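Local coordinates for capsid protein (Pseudomonas phage PP7, PDB 2QUD), which self-assembles as dimers into an icosahedral T=3 capsid, packages the viral RNA genome through its packaging signals and represses translation of the viral replicase, at residues S5-L10 and T18-Q23. Numbering follows the deposited sequence. Where two conformers were deposited one is given.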
# COMPACT_ATOMS: atom_id res chain seq x y z
N SER A 5 -12.05 -16.92 14.97
CA SER A 5 -11.68 -16.40 13.66
C SER A 5 -10.60 -15.34 13.84
O SER A 5 -10.68 -14.49 14.73
CB SER A 5 -12.89 -15.82 12.93
OG SER A 5 -13.78 -16.84 12.51
N LYS A 6 -9.61 -15.40 12.96
CA LYS A 6 -8.47 -14.48 12.95
C LYS A 6 -8.94 -13.07 12.60
O LYS A 6 -9.84 -12.91 11.82
CB LYS A 6 -7.45 -14.96 11.91
CG LYS A 6 -6.78 -16.28 12.26
CD LYS A 6 -5.65 -16.51 11.32
CE LYS A 6 -4.75 -17.74 11.67
NZ LYS A 6 -5.40 -19.05 11.96
N THR A 7 -8.33 -12.06 13.20
CA THR A 7 -8.65 -10.68 12.88
C THR A 7 -7.38 -9.83 12.65
O THR A 7 -6.28 -10.17 13.06
CB THR A 7 -9.46 -10.00 14.03
OG1 THR A 7 -8.64 -9.96 15.22
CG2 THR A 7 -10.81 -10.71 14.33
N ILE A 8 -7.60 -8.69 12.03
CA ILE A 8 -6.65 -7.58 11.98
C ILE A 8 -7.42 -6.29 12.33
O ILE A 8 -8.54 -6.10 11.88
CB ILE A 8 -5.90 -7.51 10.63
CG1 ILE A 8 -4.84 -6.41 10.66
CG2 ILE A 8 -6.82 -7.37 9.47
CD1 ILE A 8 -3.82 -6.50 9.51
N VAL A 9 -6.87 -5.49 13.25
CA VAL A 9 -7.53 -4.30 13.78
C VAL A 9 -6.82 -3.05 13.29
O VAL A 9 -5.59 -2.88 13.53
CB VAL A 9 -7.54 -4.35 15.31
CG1 VAL A 9 -8.29 -3.10 15.90
CG2 VAL A 9 -8.14 -5.67 15.81
N LEU A 10 -7.56 -2.19 12.60
CA LEU A 10 -7.07 -0.91 12.10
C LEU A 10 -7.53 0.16 13.08
O LEU A 10 -8.70 0.19 13.46
CB LEU A 10 -7.62 -0.60 10.71
CG LEU A 10 -7.40 -1.71 9.66
CD1 LEU A 10 -7.80 -1.26 8.26
CD2 LEU A 10 -5.98 -2.24 9.66
N THR A 18 -12.36 -3.52 12.75
CA THR A 18 -11.88 -4.90 12.87
C THR A 18 -12.26 -5.66 11.60
O THR A 18 -13.42 -5.70 11.26
CB THR A 18 -12.49 -5.60 14.10
OG1 THR A 18 -12.12 -4.86 15.27
CG2 THR A 18 -12.04 -7.06 14.19
N LEU A 19 -11.27 -6.29 10.97
CA LEU A 19 -11.50 -7.12 9.80
C LEU A 19 -11.24 -8.57 10.17
O LEU A 19 -10.15 -8.92 10.64
CB LEU A 19 -10.60 -6.72 8.65
CG LEU A 19 -11.00 -5.40 7.98
CD1 LEU A 19 -10.14 -4.26 8.49
CD2 LEU A 19 -10.88 -5.58 6.49
N THR A 20 -12.24 -9.40 9.91
CA THR A 20 -12.27 -10.82 10.31
C THR A 20 -12.05 -11.73 9.14
O THR A 20 -12.64 -11.53 8.08
CB THR A 20 -13.65 -11.14 10.96
OG1 THR A 20 -13.85 -10.27 12.08
CG2 THR A 20 -13.71 -12.55 11.41
N GLU A 21 -11.20 -12.71 9.35
CA GLU A 21 -10.91 -13.68 8.29
C GLU A 21 -12.17 -14.49 7.96
O GLU A 21 -12.80 -15.07 8.86
CB GLU A 21 -9.79 -14.62 8.68
CG GLU A 21 -9.13 -15.36 7.52
CD GLU A 21 -8.03 -16.29 7.99
OE1 GLU A 21 -6.86 -16.15 7.55
OE2 GLU A 21 -8.36 -17.21 8.77
N ILE A 22 -12.54 -14.48 6.68
CA ILE A 22 -13.67 -15.26 6.17
C ILE A 22 -13.27 -16.39 5.19
O ILE A 22 -14.09 -17.28 4.89
CB ILE A 22 -14.76 -14.35 5.55
CG1 ILE A 22 -14.26 -13.55 4.36
CG2 ILE A 22 -15.25 -13.34 6.64
CD1 ILE A 22 -15.38 -12.98 3.51
N GLN A 23 -12.04 -16.35 4.68
CA GLN A 23 -11.49 -17.37 3.77
C GLN A 23 -9.97 -17.45 3.98
O GLN A 23 -9.32 -16.41 4.16
CB GLN A 23 -11.77 -17.00 2.32
CG GLN A 23 -11.43 -18.11 1.35
CD GLN A 23 -11.70 -17.72 -0.07
OE1 GLN A 23 -10.77 -17.47 -0.85
NE2 GLN A 23 -12.96 -17.66 -0.42
O HOH W 1 -9.73 -17.47 10.95
O HOH W 2 -7.01 -19.42 9.42
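Ile8 and Leu19 form a hydrogen-bonded antiparallel pair: Ile8 N donates to Leu19 O and Leu19 N to Ile8 O, each at 2.9 Å. A third, nearly straight bond (176°) runs from Glu21 N to Lys6 O over 2.8 Å, with Lys6 just ahead of strand 7-12. The side chains of Ile8 and Leu19 lie alongside each other, Ile8 CG2 against Leu19 CB, while Leu19 CD1 slants across to meet Leu10 CD1 at 3.8 Å. Thr7, Val9, Thr18 and Thr20 occupy the other face, where the CG2 methyl of Thr7 touches both Thr18 CG2 and Thr20 OG1. With OG1 anti to the carbonyl carbon (chi1 -58°), Thr20 turns CG2 anti to the backbone N and toward Ser5 CB, 3.7 Å away. This is the N-terminal beta hairpin of the coat protein, whose strand 7-12 borders the antiparallel sheet within its own chain. Lys6 and Glu21 run side by side at its open end without a direct salt bridge, Lys6 NZ standing 4.7 Å from Glu21 OE2. One water joins that oxygen to NZ and another joins it to Lys6 N; Glu21 OE1 is hydrogen-bonded to Gln29 NE2. Leu19 also packs on Phe31 and on Leu44, which follows the RNA-binding Arg43 in the chain. On the outer side of strand 7-12, Gln112 of the second subunit donates from NE2 to Thr7 O and packs on Ile8.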